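Local coordinates for protein exopolyphosphatase (PDB 1T6C) that probably hydrolyses the phosphoanhydride bonds of inorganic polyphosphate or guanosine pentaphosphate, as a calcium-binding phosphatase with an actin-like fold, at residues G138-V143 with T208-G213; S149-F154 with R161-L166; K201-V206 with L285-K290. All blocks are in the same frame, centred on the assembly; numbering follows the deposited sequence. Where two conformers were deposited one is given.

Interaction 1: residues G138-V143 with T208-G213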
ATOM      1  N   GLY A 138      15.591   9.455  13.415  1.00 17.51           N
ATOM      2  CA  GLY A 138      15.787  10.727  12.793  1.00 16.32           C
ATOM      3  C   GLY A 138      14.596  11.193  11.993  1.00 16.06           C
ATOM      4  O   GLY A 138      13.460  10.853  12.305  1.00 15.76           O
ATOM      5  N   GLU A 139      14.867  11.995  10.989  1.00 15.66           N
ATOM      6  CA  GLU A 139      13.861  12.519  10.090  1.00 15.78           C
ATOM      7  C   GLU A 139      13.570  11.416   9.095  1.00 14.77           C
ATOM      8  O   GLU A 139      14.466  10.919   8.402  1.00 15.54           O
ATOM      9  CB  GLU A 139      14.352  13.769   9.363  1.00 16.44           C
ATOM     10  CG  GLU A 139      14.603  14.982  10.267  1.00 19.60           C
ATOM     11  CD  GLU A 139      13.408  15.345  11.130  1.00 23.74           C
ATOM     12  OE1 GLU A 139      12.302  15.443  10.584  1.00 27.74           O
ATOM     13  OE2 GLU A 139      13.577  15.506  12.353  1.00 28.75           O
ATOM     14  N   VAL A 140      12.302  11.052   9.023  1.00 14.53           N
ATOM     15  CA  VAL A 140      11.879   9.887   8.264  1.00 13.67           C
ATOM     16  C   VAL A 140      11.029  10.289   7.064  1.00 12.46           C
ATOM     17  O   VAL A 140      10.224  11.199   7.156  1.00 13.25           O
ATOM     18  CB  VAL A 140      11.009   9.014   9.169  1.00 14.07           C
ATOM     19  CG1 VAL A 140      10.546   7.779   8.409  1.00 16.48           C
ATOM     20  CG2 VAL A 140      11.761   8.601  10.429  1.00 15.41           C
ATOM     21  N   CYS A 141      11.212   9.594   5.943  1.00 12.12           N
ATOM     22  CA  CYS A 141      10.272   9.669   4.846  1.00 11.97           C
ATOM     23  C   CYS A 141       9.801   8.264   4.536  1.00 10.95           C
ATOM     24  O   CYS A 141      10.606   7.375   4.249  1.00 12.34           O
ATOM     25  CB  CYS A 141      10.868  10.319   3.613  1.00 12.24           C
ATOM     26  SG  CYS A 141       9.660  10.442   2.268  1.00 15.10           S
ATOM     27  N   VAL A 142       8.483   8.057   4.647  1.00 11.16           N
ATOM     28  CA  VAL A 142       7.858   6.793   4.290  1.00 11.05           C
ATOM     29  C   VAL A 142       7.382   6.962   2.853  1.00 10.08           C
ATOM     30  O   VAL A 142       6.701   7.929   2.541  1.00 10.78           O
ATOM     31  CB  VAL A 142       6.701   6.462   5.240  1.00 11.60           C
ATOM     32  CG1 VAL A 142       5.904   5.272   4.760  1.00 12.96           C
ATOM     33  CG2 VAL A 142       7.241   6.165   6.601  1.00 11.14           C
ATOM     34  N   VAL A 143       7.776   6.021   2.002  1.00 10.56           N
ATOM     35  CA  VAL A 143       7.437   6.043   0.582  1.00 11.39           C
ATOM     36  C   VAL A 143       6.537   4.858   0.302  1.00 11.19           C
ATOM     37  O   VAL A 143       6.987   3.715   0.300  1.00 11.11           O
ATOM     38  CB  VAL A 143       8.700   5.977  -0.292  1.00 11.67           C
ATOM     39  CG1 VAL A 143       8.340   5.994  -1.772  1.00 12.32           C
ATOM     40  CG2 VAL A 143       9.619   7.106   0.029  1.00 13.35           C
ATOM     41  N   THR A 208      16.265   8.722   7.179  1.00 15.84           N
ATOM     42  CA  THR A 208      15.836   7.355   6.930  1.00 15.69           C
ATOM     43  C   THR A 208      14.673   7.374   5.942  1.00 14.52           C
ATOM     44  O   THR A 208      13.692   8.063   6.157  1.00 16.01           O
ATOM     45  CB  THR A 208      15.324   6.680   8.223  1.00 15.99           C
ATOM     46  OG1 THR A 208      16.305   6.761   9.268  1.00 20.38           O
ATOM     47  CG2 THR A 208      15.049   5.162   7.999  1.00 17.16           C
ATOM     48  N   ILE A 209      14.801   6.577   4.895  1.00 13.72           N
ATOM     49  CA  ILE A 209      13.716   6.277   3.970  1.00 12.67           C
ATOM     50  C   ILE A 209      13.209   4.874   4.227  1.00 11.49           C
ATOM     51  O   ILE A 209      13.979   3.921   4.285  1.00 10.20           O
ATOM     52  CB  ILE A 209      14.174   6.417   2.512  1.00 12.95           C
ATOM     53  CG1 ILE A 209      14.529   7.882   2.227  1.00 14.49           C
ATOM     54  CG2 ILE A 209      13.068   5.939   1.586  1.00 13.05           C
ATOM     55  CD1 ILE A 209      15.081   8.128   0.840  1.00 15.00           C
ATOM     56  N   VAL A 210      11.884   4.735   4.326  1.00 11.46           N
ATOM     57  CA  VAL A 210      11.259   3.440   4.480  1.00 11.41           C
ATOM     58  C   VAL A 210      10.351   3.232   3.294  1.00 11.07           C
ATOM     59  O   VAL A 210       9.530   4.100   2.995  1.00 11.33           O
ATOM     60  CB  VAL A 210      10.396   3.372   5.744  1.00 11.14           C
ATOM     61  CG1 VAL A 210       9.727   2.036   5.877  1.00 11.24           C
ATOM     62  CG2 VAL A 210      11.244   3.633   6.980  1.00 11.70           C
ATOM     63  N   GLY A 211      10.533   2.106   2.615  1.00  9.77           N
ATOM     64  CA  GLY A 211       9.724   1.779   1.454  1.00  9.71           C
ATOM     65  C   GLY A 211       8.648   0.741   1.761  1.00 10.54           C
ATOM     66  O   GLY A 211       8.888  -0.250   2.426  1.00 10.02           O
ATOM     67  N   LEU A 212       7.459   0.992   1.240  1.00 10.21           N
ATOM     68  CA  LEU A 212       6.253   0.117   1.402  1.00 11.14           C
ATOM     69  C   LEU A 212       5.612  -0.243   0.090  1.00 11.05           C
ATOM     70  O   LEU A 212       5.690   0.517  -0.877  1.00 10.93           O
ATOM     71  CB  LEU A 212       5.152   0.831   2.222  1.00 12.23           C
ATOM     72  CG  LEU A 212       5.314   1.052   3.723  1.00 15.17           C
ATOM     73  CD1 LEU A 212       6.644   1.699   4.111  1.00 16.82           C
ATOM     74  CD2 LEU A 212       4.196   1.881   4.238  1.00 16.42           C
ATOM     75  N   GLY A 213       4.865  -1.357   0.120  1.00 11.03           N
ATOM     76  CA  GLY A 213       4.032  -1.800  -0.987  1.00 11.14           C
ATOM     77  C   GLY A 213       4.536  -3.069  -1.623  1.00 11.46           C
ATOM     78  O   GLY A 213       5.617  -3.580  -1.301  1.00 10.90           O
TER
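Val140 to Val143 pair in register with Thr208 to Gly211 as two parallel strands. They are the two central strands of a six-stranded mixed sheet, and the contact is buried. The segment axes lie 4.7 Å apart at their closest and differ by 17° in direction. Five backbone hydrogen bonds alternate between the strands. They start at Thr208 N to Glu139 O (3.1 Å) and end at Leu212 N to Val143 O (2.9 Å). Val210 holds a bond from each of its polar backbone atoms: its N donates to Cys141 O and its O accepts from Val143 N. CA-H...O contacts support them, as between Ile209 CA and Cys141 O (3.3 Å).

Side chains meet on both faces of the sheet. On the face of Val140 and Val142, Val142 turns CG1 anti to its backbone N (chi1 171°). This methyl meets both methyls of Leu212, with CD1 at 3.7 Å and CD2 at 3.8 Å from Val142 CG1. Helix 119-133 packs on this face through Ala126 and Val130. On the other face Val143 CG2 touches Ile209 CG2 at 4.0 Å, and helix 274-288 lies against both residues. Gly211 adds backbone alone there. The branched side chains pack between the sheet and the helices on its two faces.

Beyond Leu212 the chain turns at Gly213, the N-cap of helix 214-223. A central parallel pair, with a hairpin beside the first strand and a helix after the second, is characteristic of the ribonuclease H-like domain of the actin superfamily.

Interaction 2: residues S149-F154 with R161-L166; sequences STEYVF and REVISL. With CA (calcium ion), chain C.
Ser149 sets OG between its backbone N and carbonyl carbon (chi1 71°), Ser165 turns OG anti to its backbone N (chi1 179°), and a bend at chi2 (70°) brings Glu151 CD round toward the serines. Both hydroxyls donate to Glu151 OE2. Ser149 OG reaches the syn lone pair at 2.5 Å from OE2, and Ser165 OG the anti lone pair at 2.7 Å from OE2. This grip fixes the carboxylate, whose OE1 binds the calcium ion at 2.7 Å. Ser149 O is a second ligand, and two waters with the backbone oxygens of Asp144 and Gly146 complete six. Water 1 also donates to Ser149 OG. An alanine in place of Ser149 would probably leave Glu151 OE2 without its syn partner and make the carboxylate freer to turn beside the calcium.

The strands run antiparallel as a hairpin. On the face of Tyr152, its CE1 meets Leu166 CD1 at 3.7 Å. Val153 and Val163 lie side by side on the face of Glu151. At the far end Phe154 O accepts from Arg161 N (2.8 Å) and more distantly from Glu162 N (3.3 Å), a classic beta bulge.

Strand 149-156 lies between strand 139-146 and strand 159-166, the outermost of the sheet in this chain. Glu151 and Val153 face helix 119-133. Thr150, Tyr152 and Phe154 pack on helix 274-288, where Tyr152 OH bonds to Thr284 OG1.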
ATOM      1  N   SER A 149      -0.988   5.450  -6.661  1.00 11.84           N
ATOM      2  CA  SER A 149      -0.240   6.580  -6.176  1.00 11.24           C
ATOM      3  C   SER A 149       0.952   6.168  -5.329  1.00 10.64           C
ATOM      4  O   SER A 149       1.064   5.041  -4.875  1.00 11.07           O
ATOM      5  CB  SER A 149      -1.126   7.502  -5.341  1.00 12.54           C
ATOM      6  OG  SER A 149      -1.470   6.904  -4.077  1.00 12.87           O
ATOM      7  N   THR A 150       1.841   7.124  -5.114  1.00 11.19           N
ATOM      8  CA  THR A 150       2.905   6.971  -4.178  1.00 10.36           C
ATOM      9  C   THR A 150       2.874   8.146  -3.228  1.00 10.96           C
ATOM     10  O   THR A 150       2.944   9.322  -3.668  1.00 11.50           O
ATOM     11  CB  THR A 150       4.274   6.850  -4.878  1.00 11.54           C
ATOM     12  OG1 THR A 150       4.339   5.649  -5.668  1.00 10.60           O
ATOM     13  CG2 THR A 150       5.344   6.646  -3.852  1.00 11.78           C
ATOM     14  N   GLU A 151       2.731   7.837  -1.937  1.00 10.79           N
ATOM     15  CA  GLU A 151       2.744   8.851  -0.921  1.00 11.11           C
ATOM     16  C   GLU A 151       4.145   8.974  -0.333  1.00 10.58           C
ATOM     17  O   GLU A 151       4.824   7.966  -0.113  1.00 11.22           O
ATOM     18  CB  GLU A 151       1.799   8.550   0.219  1.00 12.07           C
ATOM     19  CG  GLU A 151       0.362   8.843  -0.098  1.00 13.35           C
ATOM     20  CD  GLU A 151      -0.229   7.880  -1.112  1.00 14.18           C
ATOM     21  OE1 GLU A 151      -0.212   6.683  -0.842  1.00 15.12           O
ATOM     22  OE2 GLU A 151      -0.666   8.337  -2.181  1.00 16.64           O
ATOM     23  N   TYR A 152       4.526  10.220  -0.088  1.00 10.44           N
ATOM     24  CA  TYR A 152       5.758  10.573   0.610  1.00  9.09           C
ATOM     25  C   TYR A 152       5.374  11.221   1.943  1.00  9.77           C
ATOM     26  O   TYR A 152       4.813  12.318   1.959  1.00  9.53           O
ATOM     27  CB  TYR A 152       6.598  11.553  -0.251  1.00  9.12           C
ATOM     28  CG  TYR A 152       7.152  10.864  -1.467  1.00  8.87           C
ATOM     29  CD1 TYR A 152       6.317  10.599  -2.567  1.00  9.55           C
ATOM     30  CD2 TYR A 152       8.450  10.399  -1.501  1.00  9.02           C
ATOM     31  CE1 TYR A 152       6.792   9.890  -3.665  1.00 10.79           C
ATOM     32  CE2 TYR A 152       8.929   9.675  -2.577  1.00 11.19           C
ATOM     33  CZ  TYR A 152       8.115   9.436  -3.654  1.00 11.26           C
ATOM     34  OH  TYR A 152       8.562   8.691  -4.719  1.00 13.92           O
ATOM     35  N   VAL A 153       5.640  10.529   3.039  1.00 10.26           N
ATOM     36  CA  VAL A 153       5.165  10.943   4.357  1.00 10.71           C
ATOM     37  C   VAL A 153       6.362  11.224   5.219  1.00 10.94           C
ATOM     38  O   VAL A 153       7.127  10.321   5.539  1.00 11.65           O
ATOM     39  CB  VAL A 153       4.287   9.886   5.035  1.00 10.39           C
ATOM     40  CG1 VAL A 153       3.531  10.512   6.196  1.00 12.99           C
ATOM     41  CG2 VAL A 153       3.304   9.307   4.034  1.00 11.34           C
ATOM     42  N   PHE A 154       6.481  12.486   5.618  1.00 11.89           N
ATOM     43  CA  PHE A 154       7.614  12.961   6.385  1.00 12.54           C
ATOM     44  C   PHE A 154       7.236  13.160   7.841  1.00 13.62           C
ATOM     45  O   PHE A 154       6.182  13.702   8.170  1.00 14.13           O
ATOM     46  CB  PHE A 154       8.083  14.291   5.821  1.00 12.55           C
ATOM     47  CG  PHE A 154       8.526  14.226   4.401  1.00 13.32           C
ATOM     48  CD1 PHE A 154       9.857  13.955   4.080  1.00 16.23           C
ATOM     49  CD2 PHE A 154       7.623  14.446   3.403  1.00 13.61           C
ATOM     50  CE1 PHE A 154      10.263  13.921   2.755  1.00 16.83           C
ATOM     51  CE2 PHE A 154       8.029  14.411   2.052  1.00 16.18           C
ATOM     52  CZ  PHE A 154       9.326  14.139   1.746  1.00 16.24           C
ATOM     53  N   ARG A 161       4.734  15.285   9.911  1.00 18.34           N
ATOM     54  CA  ARG A 161       4.822  16.703   9.550  1.00 20.37           C
ATOM     55  C   ARG A 161       4.143  17.066   8.267  1.00 19.86           C
ATOM     56  O   ARG A 161       3.494  18.104   8.159  1.00 21.45           O
ATOM     57  CB  ARG A 161       6.272  17.088   9.427  1.00 21.71           C
ATOM     58  CG  ARG A 161       6.879  17.263  10.757  1.00 26.07           C
ATOM     59  CD  ARG A 161       7.752  18.523  10.893  1.00 29.41           C
ATOM     60  NE  ARG A 161       8.552  18.366  12.094  1.00 26.92           N
ATOM     61  CZ  ARG A 161       9.551  17.525  12.183  1.00 27.99           C
ATOM     62  NH1 ARG A 161       9.883  16.754  11.158  1.00 25.24           N
ATOM     63  NH2 ARG A 161      10.206  17.424  13.315  1.00 31.16           N
ATOM     64  N   GLU A 162       4.296  16.212   7.264  1.00 18.73           N
ATOM     65  CA  GLU A 162       3.843  16.550   5.938  1.00 18.56           C
ATOM     66  C   GLU A 162       3.634  15.282   5.148  1.00 17.70           C
ATOM     67  O   GLU A 162       4.404  14.357   5.287  1.00 15.60           O
ATOM     68  CB  GLU A 162       4.888  17.398   5.221  1.00 20.15           C
ATOM     69  CG  GLU A 162       4.411  17.852   3.855  1.00 25.28           C
ATOM     70  CD  GLU A 162       5.345  18.845   3.214  1.00 32.26           C
ATOM     71  OE1 GLU A 162       6.487  18.968   3.707  1.00 35.68           O
ATOM     72  OE2 GLU A 162       4.921  19.491   2.228  1.00 36.55           O
ATOM     73  N   VAL A 163       2.571  15.249   4.348  1.00 16.53           N
ATOM     74  CA  VAL A 163       2.380  14.154   3.382  1.00 16.65           C
ATOM     75  C   VAL A 163       2.106  14.752   2.006  1.00 16.34           C
ATOM     76  O   VAL A 163       1.295  15.691   1.847  1.00 16.06           O
ATOM     77  CB  VAL A 163       1.254  13.148   3.790  1.00 17.55           C
ATOM     78  CG1 VAL A 163       0.003  13.852   4.264  1.00 20.57           C
ATOM     79  CG2 VAL A 163       0.943  12.147   2.649  1.00 17.79           C
ATOM     80  N   ILE A 164       2.773  14.187   1.002  1.00 14.52           N
ATOM     81  CA  ILE A 164       2.594  14.559  -0.375  1.00 15.30           C
ATOM     82  C   ILE A 164       2.238  13.278  -1.118  1.00 15.15           C
ATOM     83  O   ILE A 164       2.998  12.323  -1.105  1.00 15.32           O
ATOM     84  CB  ILE A 164       3.849  15.218  -1.003  1.00 15.94           C
ATOM     85  CG1 ILE A 164       4.244  16.479  -0.219  1.00 18.88           C
ATOM     86  CG2 ILE A 164       3.559  15.563  -2.480  1.00 18.71           C
ATOM     87  CD1 ILE A 164       5.676  16.956  -0.488  1.00 22.05           C
ATOM     88  N   SER A 165       1.077  13.257  -1.738  1.00 13.50           N
ATOM     89  CA  SER A 165       0.660  12.140  -2.591  1.00 14.27           C
ATOM     90  C   SER A 165       0.886  12.454  -4.058  1.00 13.41           C
ATOM     91  O   SER A 165       0.315  13.412  -4.574  1.00 15.60           O
ATOM     92  CB  SER A 165      -0.814  11.825  -2.368  1.00 14.93           C
ATOM     93  OG  SER A 165      -1.250  10.756  -3.216  1.00 14.96           O
ATOM     94  N   LEU A 166       1.689  11.638  -4.743  1.00 12.58           N
ATOM     95  CA  LEU A 166       1.943  11.797  -6.175  1.00 13.18           C
ATOM     96  C   LEU A 166       1.119  10.743  -6.915  1.00 13.05           C
ATOM     97  O   LEU A 166       1.217   9.547  -6.631  1.00 12.27           O
ATOM     98  CB  LEU A 166       3.424  11.637  -6.511  1.00 14.47           C
ATOM     99  CG  LEU A 166       4.415  12.540  -5.788  1.00 15.75           C
ATOM    100  CD1 LEU A 166       5.805  12.290  -6.332  1.00 17.05           C
ATOM    101  CD2 LEU A 166       4.026  13.996  -5.864  1.00 18.07           C
TER
HETATM  102 CA    CA C 502      -0.048   4.528  -2.421  1.00 14.37          CA
HETATM  103  O   HOH W   1      -2.528   5.343  -1.494  1.00 20.40           O
HETATM  104  O   HOH W   2      -0.240   2.190  -0.977  1.00 19.49           O

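Interaction 3: residues K201-V206 with L285-K290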
ATOM      1  N   LYS A 201      10.140  17.733  -6.714  1.00 19.38           N
ATOM      2  CA  LYS A 201       9.249  18.584  -5.933  1.00 21.06           C
ATOM      3  C   LYS A 201       9.024  18.093  -4.489  1.00 20.65           C
ATOM      4  O   LYS A 201       8.607  18.886  -3.627  1.00 21.95           O
ATOM      5  CB  LYS A 201       7.910  18.716  -6.654  1.00 21.52           C
ATOM      6  CG  LYS A 201       8.008  19.313  -8.058  1.00 24.98           C
ATOM      7  CD  LYS A 201       6.604  19.303  -8.704  1.00 30.02           C
ATOM      8  CE  LYS A 201       6.582  19.623 -10.201  1.00 32.69           C
ATOM      9  NZ  LYS A 201       5.329  19.063 -10.865  1.00 34.43           N
ATOM     10  N   VAL A 202       9.260  16.807  -4.221  1.00 18.93           N
ATOM     11  CA  VAL A 202       9.120  16.274  -2.857  1.00 19.32           C
ATOM     12  C   VAL A 202      10.415  16.109  -2.095  1.00 19.07           C
ATOM     13  O   VAL A 202      10.398  15.756  -0.913  1.00 18.52           O
ATOM     14  CB  VAL A 202       8.324  14.947  -2.815  1.00 20.06           C
ATOM     15  CG1 VAL A 202       7.038  15.111  -3.616  1.00 22.49           C
ATOM     16  CG2 VAL A 202       9.142  13.767  -3.337  1.00 21.05           C
ATOM     17  N   LYS A 203      11.534  16.359  -2.764  1.00 18.72           N
ATOM     18  CA  LYS A 203      12.861  16.198  -2.162  1.00 19.04           C
ATOM     19  C   LYS A 203      12.977  17.038  -0.889  1.00 19.17           C
ATOM     20  O   LYS A 203      12.655  18.214  -0.890  1.00 18.72           O
ATOM     21  CB  LYS A 203      13.960  16.631  -3.150  0.50 19.43           C
ATOM     22  CG  LYS A 203      15.306  16.897  -2.481  0.50 20.86           C
ATOM     23  CD  LYS A 203      16.408  17.071  -3.500  0.50 22.29           C
ATOM     24  CE  LYS A 203      17.773  16.882  -2.867  0.50 22.75           C
ATOM     25  NZ  LYS A 203      18.838  17.226  -3.838  0.50 23.42           N
ATOM     26  N   LYS A 204      13.448  16.405   0.177  1.00 19.81           N
ATOM     27  CA  LYS A 204      13.730  17.031   1.460  1.00 20.91           C
ATOM     28  C   LYS A 204      14.914  16.248   2.087  1.00 21.27           C
ATOM     29  O   LYS A 204      15.097  15.039   1.825  1.00 19.10           O
ATOM     30  CB  LYS A 204      12.500  16.950   2.393  1.00 21.64           C
ATOM     31  CG  LYS A 204      11.319  17.773   1.979  1.00 24.59           C
ATOM     32  CD  LYS A 204      10.201  17.665   3.008  1.00 27.35           C
ATOM     33  CE  LYS A 204       8.887  18.264   2.534  1.00 30.03           C
ATOM     34  NZ  LYS A 204       8.938  19.190   1.352  1.00 32.86           N
ATOM     35  N   PRO A 205      15.738  16.899   2.911  1.00 20.99           N
ATOM     36  CA  PRO A 205      16.752  16.153   3.651  1.00 20.99           C
ATOM     37  C   PRO A 205      16.113  15.186   4.646  1.00 19.59           C
ATOM     38  O   PRO A 205      15.289  15.593   5.454  1.00 20.24           O
ATOM     39  CB  PRO A 205      17.525  17.245   4.405  1.00 21.17           C
ATOM     40  CG  PRO A 205      17.163  18.495   3.730  1.00 22.01           C
ATOM     41  CD  PRO A 205      15.782  18.336   3.234  1.00 22.27           C
ATOM     42  N   VAL A 206      16.503  13.920   4.586  1.00 18.95           N
ATOM     43  CA  VAL A 206      16.022  12.938   5.556  1.00 19.28           C
ATOM     44  C   VAL A 206      17.144  12.025   6.016  1.00 18.62           C
ATOM     45  O   VAL A 206      18.172  11.911   5.348  1.00 18.64           O
ATOM     46  CB  VAL A 206      14.869  12.080   4.971  1.00 19.79           C
ATOM     47  CG1 VAL A 206      13.734  12.983   4.576  1.00 21.07           C
ATOM     48  CG2 VAL A 206      15.362  11.268   3.815  1.00 20.42           C
ATOM     49  N   LEU A 285      15.536   7.244  -4.371  1.00 11.06           N
ATOM     50  CA  LEU A 285      16.839   7.229  -3.693  1.00 10.53           C
ATOM     51  C   LEU A 285      17.829   8.218  -4.344  1.00 12.22           C
ATOM     52  O   LEU A 285      18.533   8.951  -3.630  1.00 13.05           O
ATOM     53  CB  LEU A 285      17.436   5.831  -3.651  1.00 11.31           C
ATOM     54  CG  LEU A 285      16.736   4.883  -2.681  1.00 11.79           C
ATOM     55  CD1 LEU A 285      17.443   3.547  -2.683  1.00 14.68           C
ATOM     56  CD2 LEU A 285      16.684   5.424  -1.280  1.00 14.22           C
ATOM     57  N   GLU A 286      17.848   8.268  -5.665  1.00 12.62           N
ATOM     58  CA  GLU A 286      18.736   9.216  -6.371  1.00 12.65           C
ATOM     59  C   GLU A 286      18.397  10.666  -6.011  1.00 13.84           C
ATOM     60  O   GLU A 286      19.265  11.491  -5.657  1.00 14.30           O
ATOM     61  CB  GLU A 286      18.650   8.987  -7.884  1.00 12.82           C
ATOM     62  CG  GLU A 286      19.562   9.905  -8.682  1.00 16.10           C
ATOM     63  CD  GLU A 286      19.417   9.818 -10.186  1.00 21.50           C
ATOM     64  OE1 GLU A 286      18.646   9.006 -10.700  1.00 21.46           O
ATOM     65  OE2 GLU A 286      20.113  10.603 -10.866  1.00 27.50           O
ATOM     66  N   ILE A 287      17.132  11.013  -6.107  1.00 13.24           N
ATOM     67  CA  ILE A 287      16.712  12.386  -5.878  1.00 14.57           C
ATOM     68  C   ILE A 287      16.913  12.815  -4.443  1.00 14.20           C
ATOM     69  O   ILE A 287      17.315  13.940  -4.193  1.00 15.44           O
ATOM     70  CB  ILE A 287      15.237  12.565  -6.287  1.00 16.32           C
ATOM     71  CG1 ILE A 287      15.071  12.334  -7.785  1.00 18.58           C
ATOM     72  CG2 ILE A 287      14.689  13.921  -5.819  1.00 18.60           C
ATOM     73  CD1 ILE A 287      15.551  13.414  -8.623  1.00 24.00           C
ATOM     74  N   PHE A 288      16.616  11.936  -3.490  1.00 14.05           N
ATOM     75  CA  PHE A 288      16.792  12.258  -2.083  1.00 13.99           C
ATOM     76  C   PHE A 288      18.253  12.150  -1.638  1.00 14.70           C
ATOM     77  O   PHE A 288      18.573  12.420  -0.493  1.00 14.85           O
ATOM     78  CB  PHE A 288      15.944  11.330  -1.235  1.00 14.00           C
ATOM     79  CG  PHE A 288      14.526  11.749  -1.120  1.00 16.23           C
ATOM     80  CD1 PHE A 288      13.635  11.553  -2.176  1.00 16.91           C
ATOM     81  CD2 PHE A 288      14.069  12.345   0.039  1.00 17.01           C
ATOM     82  CE1 PHE A 288      12.277  11.937  -2.063  1.00 16.68           C
ATOM     83  CE2 PHE A 288      12.733  12.712   0.152  1.00 18.77           C
ATOM     84  CZ  PHE A 288      11.854  12.507  -0.896  1.00 16.73           C
ATOM     85  N   GLU A 289      19.106  11.696  -2.542  1.00 14.36           N
ATOM     86  CA  GLU A 289      20.533  11.509  -2.291  1.00 15.09           C
ATOM     87  C   GLU A 289      20.794  10.559  -1.121  1.00 15.48           C
ATOM     88  O   GLU A 289      21.624  10.817  -0.252  1.00 15.81           O
ATOM     89  CB  GLU A 289      21.211  12.867  -2.136  1.00 15.59           C
ATOM     90  CG  GLU A 289      21.089  13.768  -3.356  1.00 17.61           C
ATOM     91  CD  GLU A 289      21.761  15.107  -3.096  1.00 22.93           C
ATOM     92  OE1 GLU A 289      23.002  15.122  -3.046  1.00 21.93           O
ATOM     93  OE2 GLU A 289      21.052  16.124  -2.908  1.00 26.82           O
ATOM     94  N   LYS A 290      20.039   9.440  -1.094  1.00 15.05           N
ATOM     95  CA  LYS A 290      20.182   8.438  -0.053  1.00 14.98           C
ATOM     96  C   LYS A 290      20.614   7.117  -0.653  1.00 14.91           C
ATOM     97  O   LYS A 290      20.157   6.719  -1.716  1.00 15.83           O
ATOM     98  CB  LYS A 290      18.865   8.280   0.733  0.60 15.36           C
ATOM     99  CG  LYS A 290      18.388   9.572   1.384  0.60 16.61           C
ATOM    100  CD  LYS A 290      19.167   9.855   2.698  0.60 18.46           C
ATOM    101  CE  LYS A 290      18.718   8.894   3.812  0.60 20.60           C
ATOM    102  NZ  LYS A 290      19.800   8.026   4.369  0.60 23.68           N
TER
HETATM  103  O   HOH W   3      18.502  15.625  -5.917  1.00 28.05           O
HETATM  104  O   HOH W   4      17.378  13.336   1.674  1.00 29.99           O
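Phe288 packs tightly into loop 201-206, while Lys203 and Glu289 meet at the exposed side. Phe288 lies in the last turn of helix 274-288, and backbone and valine methyls of the loop line part of its ring. Lys203 CA sits over one ring face, 4.2 Å from the centroid and 18° off the normal, in a CH-pi contact. Val202 CG2 approaches Phe288 CE1 at 3.8 Å. Val206 CG2 comes to 4.1 Å from Phe288 CD2. Lys204 O lies 3.4 Å from that same CD2, at an oblique approach to the ring.

The solvent side is looser. Lys203 carries CG anti to its backbone N (chi1 162°) and then extends past Ile287 O. Its NZ forms a salt bridge with Glu289 OE2 at 2.6 Å. Lys203 has two conformers, and the bridge is made in the one described, so its presence in the other is doubtful. Glu289 takes positive phi (58°) in a Schellman motif that closes the helix.

Water 4 bridges the two segments. It donates to Phe288 O at 2.6 Å and to Lys204 O at 2.9 Å, and accepts from Val206 N. The polar backbone at the helix end is thus joined to the loop through solvent.

Ile287 packs on Glu196 and Leu199 of helix 185-199. Phe288 reaches inward to Tyr152 and Phe154 of strand 149-156 and to Ile209 of strand 208-212. The two segments then lead into strands 208-212 and 292-296, which are parallel neighbours in the sheet.

Interactions 1 and 2 belong to the same six-stranded sheet, with centres about 10 Å apart. Strand 139-146 joins them: it pairs with 208-212 in interaction 1 and with 149-156, the first strand of the hairpin of interaction 2. The hairpin comes between the two strands of interaction 1 along the chain. A salt bridge from Glu139 to Arg161 also ties these contacts. Interaction 3 lies in the layer on one sheet face, where the end of helix 274-288 meets loop 201-206, about 11 Å from interaction 1 and 13 Å from interaction 2, centre to centre. Its segments alternate with those of interaction 1. Together the contacts bind one actin-like domain from its helical layer to the calcium site at the hairpin.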